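Local coordinates for tailspike protein (Acinetobacter phage vB_ApiP_P1, PDB 6E1R) that probably recognises and hydrolyses the surface polysaccharide capsule of Acinetobacter host cells, acting as a trimeric phage tailspike, at residues 125-131 / 160-166. Residues are numbered along the deposited sequence; the frame is centred on the assembly and turned at random.
Sequences LDATLRI and SSESSYF
Leu125 reaches over to Phe166 and Ser161 where two successive rungs of the parallel beta-helix of this trimeric tailspike stack, strand 129-131 running beside strand 164-166 at 11°. Leu125 can be traced outward from CB, which passes Ser161 OG. A chi1 of -171° carries CG off opposite the backbone N, alongside the carbonyl carbon, and the branch at CG then sends one methyl to Ser161 and the other to Phe166. Leu125 CD2 lies over Ser161, near its carbonyl O and 3.6 Å from its CB, and also faces Ser164 CB. Leu125 CD1 goes to the aromatic ring, meeting Phe166 CZ at 3.5 Å in the ring plane, at its edge. Ile131 CG2 packs obliquely near the same ring, 3.6 Å from Phe166 CD2, while Phe182 and Phe195 continue the aromatic packing inside the beta-helix.

On the other face, Arg130 and Tyr165 run side by side, CG of the arginine 4.0 Å from Tyr165 CB, with guanidinium and ring planes 75° apart. Both look toward the trimer interface: Arg130 NH1 hydrogen-bonds Gly133 O of the second subunit, and Tyr165 meets His197 of that subunit edge-to-face.

Between the faces, Tyr165 binds its neighbour strand twice, its N giving to Leu129 O and its O receiving Ile131 N. Upstream, beside the type II turn 126-129, Ser161 OG pairs with the backbone N of Lys156 and donates to Leu125 O at 2.8 Å, lying in the carbonyl plane on a lone pair.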
ATOM      1  N   LEU A 125       6.599  13.228  30.370  1.00 47.01           N
ATOM      2  CA  LEU A 125       5.687  12.191  29.895  1.00 46.21           C
ATOM      3  C   LEU A 125       5.976  10.915  30.673  1.00 46.63           C
ATOM      4  O   LEU A 125       6.974  10.231  30.424  1.00 46.52           O
ATOM      5  CB  LEU A 125       5.845  11.995  28.391  1.00 44.73           C
ATOM      6  CG  LEU A 125       4.859  11.123  27.602  1.00 51.51           C
ATOM      7  CD1 LEU A 125       4.904  11.518  26.137  1.00 53.05           C
ATOM      8  CD2 LEU A 125       5.135   9.635  27.745  1.00 54.88           C
ATOM      9  N   ASP A 126       5.108  10.593  31.627  1.00 45.75           N
ATOM     10  CA  ASP A 126       5.209   9.324  32.330  1.00 49.81           C
ATOM     11  C   ASP A 126       4.840   8.174  31.402  1.00 46.25           C
ATOM     12  O   ASP A 126       4.045   8.326  30.470  1.00 41.26           O
ATOM     13  CB  ASP A 126       4.295   9.309  33.555  1.00 59.35           C
ATOM     14  CG  ASP A 126       4.737  10.282  34.624  1.00 65.67           C
ATOM     15  OD1 ASP A 126       5.921  10.683  34.618  1.00 67.48           O
ATOM     16  OD2 ASP A 126       3.899  10.645  35.473  1.00 66.50           O
ATOM     17  N   ALA A 127       5.430   7.013  31.665  1.00 43.46           N
ATOM     18  CA  ALA A 127       5.174   5.852  30.827  1.00 44.62           C
ATOM     19  C   ALA A 127       3.712   5.433  30.930  1.00 43.62           C
ATOM     20  O   ALA A 127       3.052   5.639  31.952  1.00 38.01           O
ATOM     21  CB  ALA A 127       6.085   4.693  31.235  1.00 38.57           C
ATOM     22  N   THR A 128       3.207   4.846  29.844  1.00 42.87           N
ATOM     23  CA  THR A 128       1.853   4.295  29.755  1.00 40.70           C
ATOM     24  C   THR A 128       0.769   5.353  29.937  1.00 36.36           C
ATOM     25  O   THR A 128      -0.361   5.025  30.308  1.00 41.91           O
ATOM     26  CB  THR A 128       1.641   3.151  30.754  1.00 41.00           C
ATOM     27  OG1 THR A 128       1.646   3.670  32.090  1.00 40.28           O
ATOM     28  CG2 THR A 128       2.740   2.110  30.606  1.00 38.74           C
ATOM     29  N   LEU A 129       1.077   6.621  29.674  1.00 35.66           N
ATOM     30  CA  LEU A 129       0.069   7.668  29.786  1.00 40.93           C
ATOM     31  C   LEU A 129      -0.929   7.567  28.641  1.00 41.83           C
ATOM     32  O   LEU A 129      -0.547   7.609  27.467  1.00 47.61           O
ATOM     33  CB  LEU A 129       0.719   9.048  29.784  1.00 40.35           C
ATOM     34  CG  LEU A 129      -0.306  10.181  29.636  1.00 39.72           C
ATOM     35  CD1 LEU A 129      -1.198  10.290  30.869  1.00 36.22           C
ATOM     36  CD2 LEU A 129       0.359  11.513  29.318  1.00 34.77           C
ATOM     37  N   ARG A 130      -2.209   7.444  28.979  1.00 44.57           N
ATOM     38  CA  ARG A 130      -3.294   7.539  28.009  1.00 46.66           C
ATOM     39  C   ARG A 130      -4.122   8.767  28.362  1.00 53.65           C
ATOM     40  O   ARG A 130      -4.812   8.783  29.386  1.00 55.18           O
ATOM     41  CB  ARG A 130      -4.146   6.271  28.008  1.00 46.59           C
ATOM     42  CG  ARG A 130      -5.386   6.359  27.137  1.00 45.01           C
ATOM     43  CD  ARG A 130      -6.221   5.098  27.255  1.00 47.75           C
ATOM     44  NE  ARG A 130      -7.538   5.253  26.647  1.00 50.93           N
ATOM     45  CZ  ARG A 130      -8.536   4.391  26.806  1.00 53.17           C
ATOM     46  NH1 ARG A 130      -8.364   3.306  27.549  1.00 52.86           N
ATOM     47  NH2 ARG A 130      -9.704   4.608  26.216  1.00 54.28           N
ATOM     48  N   ILE A 131      -4.049   9.793  27.519  1.00 52.90           N
ATOM     49  CA  ILE A 131      -4.719  11.064  27.758  1.00 50.95           C
ATOM     50  C   ILE A 131      -5.559  11.402  26.535  1.00 50.95           C
ATOM     51  O   ILE A 131      -5.080  11.302  25.399  1.00 50.38           O
ATOM     52  CB  ILE A 131      -3.708  12.186  28.074  1.00 49.43           C
ATOM     53  CG1 ILE A 131      -4.409  13.539  28.197  1.00 49.71           C
ATOM     54  CG2 ILE A 131      -2.594  12.230  27.033  1.00 49.56           C
ATOM     55  CD1 ILE A 131      -3.477  14.661  28.598  1.00 51.39           C
ATOM     56  N   SER A 160      12.116   5.692  29.278  1.00 51.12           N
ATOM     57  CA  SER A 160      11.280   5.968  30.440  1.00 45.45           C
ATOM     58  C   SER A 160       9.915   6.534  30.065  1.00 45.31           C
ATOM     59  O   SER A 160       8.998   6.504  30.894  1.00 50.73           O
ATOM     60  CB  SER A 160      12.005   6.925  31.385  1.00 46.85           C
ATOM     61  OG  SER A 160      13.275   6.412  31.750  1.00 46.91           O
ATOM     62  N   SER A 161       9.758   7.054  28.849  1.00 40.56           N
ATOM     63  CA  SER A 161       8.476   7.556  28.376  1.00 35.99           C
ATOM     64  C   SER A 161       7.803   6.606  27.395  1.00 42.90           C
ATOM     65  O   SER A 161       6.810   6.986  26.765  1.00 39.12           O
ATOM     66  CB  SER A 161       8.653   8.930  27.724  1.00 35.21           C
ATOM     67  OG  SER A 161       9.135   9.884  28.653  1.00 36.28           O
ATOM     68  N   GLU A 162       8.317   5.385  27.252  1.00 45.68           N
ATOM     69  CA  GLU A 162       7.762   4.443  26.290  1.00 43.60           C
ATOM     70  C   GLU A 162       6.310   4.121  26.625  1.00 44.50           C
ATOM     71  O   GLU A 162       5.905   4.124  27.791  1.00 38.05           O
ATOM     72  CB  GLU A 162       8.601   3.164  26.252  1.00 45.78           C
ATOM     73  CG  GLU A 162       8.211   2.189  25.152  1.00 48.82           C
ATOM     74  CD  GLU A 162       9.044   0.924  25.159  1.00 54.91           C
ATOM     75  OE1 GLU A 162       9.262   0.354  26.249  1.00 59.44           O
ATOM     76  OE2 GLU A 162       9.491   0.505  24.071  1.00 56.47           O
ATOM     77  N   SER A 163       5.529   3.860  25.573  1.00 42.63           N
ATOM     78  CA  SER A 163       4.111   3.520  25.657  1.00 42.23           C
ATOM     79  C   SER A 163       3.293   4.731  26.085  1.00 47.38           C
ATOM     80  O   SER A 163       3.423   5.214  27.213  1.00 53.89           O
ATOM     81  CB  SER A 163       3.877   2.344  26.610  1.00 38.02           C
ATOM     82  OG  SER A 163       4.567   1.188  26.170  1.00 39.80           O
ATOM     83  N   SER A 164       2.457   5.235  25.181  1.00 43.77           N
ATOM     84  CA  SER A 164       1.594   6.370  25.476  1.00 42.37           C
ATOM     85  C   SER A 164       0.482   6.411  24.437  1.00 45.31           C
ATOM     86  O   SER A 164       0.532   5.721  23.416  1.00 47.27           O
ATOM     87  CB  SER A 164       2.376   7.688  25.505  1.00 37.78           C
ATOM     88  OG  SER A 164       3.116   7.874  24.314  1.00 37.81           O
ATOM     89  N   TYR A 165      -0.528   7.231  24.714  1.00 40.69           N
ATOM     90  CA  TYR A 165      -1.650   7.399  23.803  1.00 35.27           C
ATOM     91  C   TYR A 165      -2.155   8.829  23.913  1.00 39.66           C
ATOM     92  O   TYR A 165      -2.411   9.314  25.019  1.00 49.43           O
ATOM     93  CB  TYR A 165      -2.775   6.406  24.116  1.00 36.29           C
ATOM     94  CG  TYR A 165      -3.918   6.428  23.122  1.00 44.82           C
ATOM     95  CD1 TYR A 165      -4.979   7.315  23.269  1.00 45.93           C
ATOM     96  CD2 TYR A 165      -3.935   5.560  22.038  1.00 46.86           C
ATOM     97  CE1 TYR A 165      -6.023   7.336  22.364  1.00 47.19           C
ATOM     98  CE2 TYR A 165      -4.976   5.575  21.128  1.00 49.89           C
ATOM     99  CZ  TYR A 165      -6.017   6.464  21.295  1.00 51.21           C
ATOM    100  OH  TYR A 165      -7.054   6.482  20.392  1.00 54.52           O
ATOM    101  N   PHE A 166      -2.293   9.494  22.769  1.00 34.30           N
ATOM    102  CA  PHE A 166      -2.774  10.870  22.708  1.00 34.73           C
ATOM    103  C   PHE A 166      -3.964  10.909  21.762  1.00 39.26           C
ATOM    104  O   PHE A 166      -3.799  10.778  20.545  1.00 45.82           O
ATOM    105  CB  PHE A 166      -1.667  11.818  22.248  1.00 30.74           C
ATOM    106  CG  PHE A 166      -0.502  11.873  23.188  1.00 30.86           C
ATOM    107  CD1 PHE A 166       0.536  10.963  23.078  1.00 38.06           C
ATOM    108  CD2 PHE A 166      -0.449  12.827  24.188  1.00 39.24           C
ATOM    109  CE1 PHE A 166       1.607  11.007  23.945  1.00 40.96           C
ATOM    110  CE2 PHE A 166       0.619  12.875  25.059  1.00 45.01           C
ATOM    111  CZ  PHE A 166       1.648  11.963  24.938  1.00 45.47           C
TER